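K5 lyase (Enterobacteria phage k1-5, PDB 2X3H) cleaves the K5 capsular polysaccharide (heparosan) by an eliminative lyase mechanism, as a trimeric phage tail spike that probably degrades the host capsule during infection. Local coordinates at residues A[273-285]-A[296-308]. Sequence-based numbering, arbitrary orientation.
Sequences IAPSNNLIKGVMA and GKGSTNLISDVLV
Asn-278 and Asn-301 lie side by side at the turn leading into two parallel strands, a worked example of the asparagine stack linking successive coils of a right-handed parallel beta-helix. Chi1 of -60° sets Asn-301 CG beside its backbone N, its amide nearly coplanar (6°) with that of Asn-278. Asn-301 OD1 accepts from Asn-278 N (2.9 Å) and Asn-278 ND2 (3.2 Å), while Asn-301 ND2 reaches Pro-275 O (3.0 Å), which stands in its amide plane. Asn-278 OD1 accepts from Asn-251 N and its ND2 also donates to Ala-248 O, extending the pattern to the preceding coil. A water bridges Pro-275 O and Gly-298 N, and Ser-299 N donates to Ser-276 OG at 3.1 Å.

Backbone bonds alternate from Leu-302 N to Asn-278 O onward, until matching positive-phi kinks at Gly-282 and Asp-305 send consecutive donors Gly-282 N and Val-283 N to Ser-304 O and Asp-305 O; Leu-307 N to Val-283 O resumes the pattern.

Like packs on like where Ile-280 CB meets Ile-303 CG1 (4.1 Å), Val-283 meets Val-306, and Leu-279 CD1 meets Leu-302 CG (3.9 Å). Ile-303, Val-283 and Val-306 share Val-293 within the coil. Met-284, bent at chi2 and chi3, lays SD against unlike Leu-307 CD2.

Ser-304 OG bonds Asp-305 OD2 of the second subunit; Asp-305 OD2 takes the equivalent bond from Ser-304 of the third. Repetition thus builds turn and interior, whereas different side chains join the subunits.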
loop_
_atom_site.group_PDB
_atom_site.type_symbol
_atom_site.label_atom_id
_atom_site.label_comp_id
_atom_site.label_asym_id
_atom_site.label_seq_id
_atom_site.Cartn_x
_atom_site.Cartn_y
_atom_site.Cartn_z
ATOM N N ILE A 273 28.372 1.286 -3.089
ATOM C CA ILE A 273 27.128 0.827 -2.459
ATOM C C ILE A 273 26.109 1.953 -2.472
ATOM O O ILE A 273 26.450 3.113 -2.193
ATOM C CB ILE A 273 27.374 0.346 -1.026
ATOM C CG1 ILE A 273 28.263 -0.905 -1.049
ATOM C CG2 ILE A 273 26.047 0.047 -0.307
ATOM C CD1 ILE A 273 28.580 -1.453 0.321
ATOM N N ALA A 274 24.865 1.596 -2.802
ATOM C CA ALA A 274 23.767 2.574 -2.907
ATOM C C ALA A 274 22.678 2.287 -1.875
ATOM O O ALA A 274 22.668 1.217 -1.258
ATOM C CB ALA A 274 23.190 2.564 -4.319
ATOM N N PRO A 275 21.770 3.249 -1.671
ATOM C CA PRO A 275 20.706 3.098 -0.668
ATOM C C PRO A 275 19.942 1.785 -0.833
ATOM O O PRO A 275 19.519 1.440 -1.947
ATOM C CB PRO A 275 19.802 4.311 -0.920
ATOM C CG PRO A 275 20.738 5.331 -1.502
ATOM C CD PRO A 275 21.706 4.549 -2.356
ATOM N N SER A 276 19.799 1.067 0.279
ATOM C CA SER A 276 19.232 -0.283 0.278
ATOM C C SER A 276 18.410 -0.466 1.550
ATOM O O SER A 276 18.696 0.154 2.577
ATOM C CB SER A 276 20.364 -1.325 0.232
ATOM O OG SER A 276 21.151 -1.205 -0.949
ATOM N N ASN A 277 17.401 -1.337 1.506
ATOM C CA ASN A 277 16.607 -1.592 2.701
ATOM C C ASN A 277 15.927 -0.325 3.262
ATOM O O ASN A 277 15.874 -0.131 4.480
ATOM C CB ASN A 277 17.465 -2.247 3.799
ATOM C CG ASN A 277 17.739 -3.716 3.543
ATOM O OD1 ASN A 277 18.876 -4.200 3.693
ATOM N ND2 ASN A 277 16.710 -4.440 3.174
ATOM N N ASN A 278 15.422 0.528 2.374
ATOM C CA ASN A 278 14.636 1.690 2.782
ATOM C C ASN A 278 13.199 1.548 2.345
ATOM O O ASN A 278 12.924 0.884 1.336
ATOM C CB ASN A 278 15.215 2.956 2.156
ATOM C CG ASN A 278 16.646 3.183 2.572
ATOM O OD1 ASN A 278 16.913 3.549 3.726
ATOM N ND2 ASN A 278 17.584 2.956 1.641
ATOM N N LEU A 279 12.306 2.190 3.094
ATOM C CA LEU A 279 10.886 2.228 2.756
ATOM C C LEU A 279 10.548 3.646 2.311
ATOM O O LEU A 279 10.817 4.601 3.026
ATOM C CB LEU A 279 10.054 1.857 3.996
ATOM C CG LEU A 279 8.539 2.048 3.911
ATOM C CD1 LEU A 279 7.923 1.204 2.794
ATOM C CD2 LEU A 279 7.906 1.693 5.253
ATOM N N ILE A 280 9.977 3.777 1.121
ATOM C CA ILE A 280 9.628 5.096 0.576
ATOM C C ILE A 280 8.159 5.009 0.202
ATOM O O ILE A 280 7.788 4.220 -0.662
ATOM C CB ILE A 280 10.492 5.443 -0.652
ATOM C CG1 ILE A 280 11.966 5.547 -0.235
ATOM C CG2 ILE A 280 9.995 6.745 -1.322
ATOM C CD1 ILE A 280 12.936 5.375 -1.407
ATOM N N LYS A 281 7.319 5.780 0.882
ATOM C CA LYS A 281 5.872 5.569 0.747
ATOM C C LYS A 281 5.057 6.866 0.708
ATOM O O LYS A 281 5.180 7.735 1.577
ATOM C CB LYS A 281 5.371 4.642 1.853
ATOM C CG LYS A 281 5.648 5.148 3.250
ATOM C CD LYS A 281 5.014 4.270 4.335
ATOM C CE LYS A 281 4.298 5.135 5.371
ATOM N NZ LYS A 281 3.613 4.329 6.448
ATOM N N GLY A 282 4.187 6.971 -0.288
ATOM C CA GLY A 282 3.374 8.172 -0.439
ATOM C C GLY A 282 4.157 9.299 -1.097
ATOM O O GLY A 282 4.554 10.255 -0.436
ATOM N N VAL A 283 4.385 9.174 -2.400
ATOM C CA VAL A 283 5.091 10.189 -3.167
ATOM C C VAL A 283 4.108 10.861 -4.120
ATOM O O VAL A 283 3.442 10.187 -4.906
ATOM C CB VAL A 283 6.259 9.566 -3.972
ATOM C CG1 VAL A 283 6.962 10.629 -4.837
ATOM C CG2 VAL A 283 7.248 8.842 -3.017
ATOM N N MET A 284 3.992 12.183 -4.018
ATOM C CA MET A 284 3.143 12.967 -4.909
ATOM C C MET A 284 4.047 13.771 -5.829
ATOM O O MET A 284 4.731 14.700 -5.378
ATOM C CB MET A 284 2.265 13.928 -4.094
ATOM C CG MET A 284 1.572 14.982 -4.940
ATOM S SD MET A 284 0.439 14.254 -6.144
ATOM C CE MET A 284 -0.728 13.464 -5.039
ATOM N N ALA A 285 4.051 13.405 -7.109
ATOM C CA ALA A 285 4.889 14.045 -8.111
ATOM C C ALA A 285 4.024 14.916 -9.002
ATOM O O ALA A 285 3.425 14.444 -9.971
ATOM C CB ALA A 285 5.646 12.993 -8.928
ATOM N N GLY A 296 17.348 3.988 -7.921
ATOM C CA GLY A 296 18.803 3.844 -7.820
ATOM C C GLY A 296 19.353 2.441 -8.045
ATOM O O GLY A 296 18.657 1.516 -8.532
ATOM N N LYS A 297 20.631 2.301 -7.688
ATOM C CA LYS A 297 21.413 1.102 -7.962
ATOM C C LYS A 297 21.418 0.105 -6.808
ATOM O O LYS A 297 21.986 -0.992 -6.945
ATOM C CB LYS A 297 22.862 1.485 -8.304
ATOM C CG LYS A 297 22.990 2.538 -9.397
ATOM C CD LYS A 297 24.469 2.892 -9.634
ATOM C CE LYS A 297 24.637 3.704 -10.920
ATOM N NZ LYS A 297 26.070 3.994 -11.201
ATOM N N GLY A 298 20.797 0.481 -5.686
ATOM C CA GLY A 298 20.762 -0.360 -4.489
ATOM C C GLY A 298 19.714 -1.465 -4.532
ATOM O O GLY A 298 19.102 -1.731 -5.573
ATOM N N SER A 299 19.492 -2.086 -3.377
ATOM C CA SER A 299 18.657 -3.279 -3.328
ATOM C C SER A 299 17.687 -3.313 -2.152
ATOM O O SER A 299 17.875 -2.634 -1.131
ATOM C CB SER A 299 19.557 -4.508 -3.278
ATOM O OG SER A 299 20.510 -4.381 -2.245
ATOM N N THR A 300 16.675 -4.154 -2.315
ATOM C CA THR A 300 15.658 -4.408 -1.295
ATOM C C THR A 300 15.055 -3.141 -0.676
ATOM O O THR A 300 14.849 -3.071 0.536
ATOM C CB THR A 300 16.121 -5.453 -0.240
ATOM O OG1 THR A 300 17.245 -4.961 0.493
ATOM C CG2 THR A 300 16.494 -6.760 -0.948
ATOM N N ASN A 301 14.777 -2.143 -1.519
ATOM C CA ASN A 301 13.958 -1.012 -1.114
ATOM C C ASN A 301 12.516 -1.297 -1.448
ATOM O O ASN A 301 12.239 -1.954 -2.449
ATOM C CB ASN A 301 14.395 0.267 -1.831
ATOM C CG ASN A 301 15.842 0.624 -1.543
ATOM O OD1 ASN A 301 16.184 1.023 -0.416
ATOM N ND2 ASN A 301 16.703 0.474 -2.545
ATOM N N LEU A 302 11.618 -0.812 -0.596
ATOM C CA LEU A 302 10.177 -0.963 -0.809
ATOM C C LEU A 302 9.611 0.420 -1.056
ATOM O O LEU A 302 9.612 1.268 -0.162
ATOM C CB LEU A 302 9.519 -1.598 0.418
ATOM C CG LEU A 302 8.002 -1.837 0.386
ATOM C CD1 LEU A 302 7.524 -2.465 -0.893
ATOM C CD2 LEU A 302 7.578 -2.682 1.598
ATOM N N ILE A 303 9.172 0.645 -2.291
ATOM C CA ILE A 303 8.620 1.935 -2.707
ATOM C C ILE A 303 7.128 1.737 -2.979
ATOM O O ILE A 303 6.743 0.843 -3.739
ATOM C CB ILE A 303 9.332 2.427 -3.960
ATOM C CG1 ILE A 303 10.813 2.682 -3.640
ATOM C CG2 ILE A 303 8.618 3.650 -4.538
ATOM C CD1 ILE A 303 11.698 2.700 -4.840
ATOM N N SER A 304 6.286 2.551 -2.352
ATOM C CA SER A 304 4.855 2.236 -2.330
ATOM C C SER A 304 3.979 3.477 -2.437
ATOM O O SER A 304 4.164 4.423 -1.677
ATOM C CB SER A 304 4.535 1.459 -1.047
ATOM O OG SER A 304 3.173 1.083 -0.995
ATOM N N ASP A 305 3.024 3.452 -3.373
ATOM C CA ASP A 305 2.006 4.525 -3.540
ATOM C C ASP A 305 2.622 5.812 -4.098
ATOM O O ASP A 305 2.949 6.741 -3.361
ATOM C CB ASP A 305 1.209 4.768 -2.247
ATOM C CG ASP A 305 0.334 3.579 -1.872
ATOM O OD1 ASP A 305 -0.007 2.790 -2.767
ATOM O OD2 ASP A 305 -0.005 3.434 -0.677
ATOM N N VAL A 306 2.787 5.817 -5.413
ATOM C CA VAL A 306 3.445 6.896 -6.150
ATOM C C VAL A 306 2.467 7.453 -7.172
ATOM O O VAL A 306 2.024 6.723 -8.069
ATOM C CB VAL A 306 4.701 6.378 -6.880
ATOM C CG1 VAL A 306 5.361 7.501 -7.698
ATOM C CG2 VAL A 306 5.685 5.733 -5.871
ATOM N N LEU A 307 2.092 8.729 -7.019
ATOM C CA LEU A 307 1.124 9.336 -7.932
ATOM C C LEU A 307 1.879 10.382 -8.729
ATOM O O LEU A 307 2.502 11.278 -8.157
ATOM C CB LEU A 307 -0.044 9.977 -7.163
ATOM C CG LEU A 307 -1.252 10.418 -8.000
ATOM C CD1 LEU A 307 -2.436 10.552 -7.073
ATOM C CD2 LEU A 307 -1.001 11.734 -8.763
ATOM N N VAL A 308 1.831 10.273 -10.049
ATOM C CA VAL A 308 2.575 11.216 -10.887
ATOM C C VAL A 308 1.710 11.744 -12.025
ATOM O O VAL A 308 1.019 10.982 -12.696
ATOM C CB VAL A 308 3.938 10.629 -11.363
ATOM C CG1 VAL A 308 3.755 9.325 -12.073
ATOM C CG2 VAL A 308 4.723 11.632 -12.230
HETATM O O HOH W 1 19.357 2.682 -4.530
#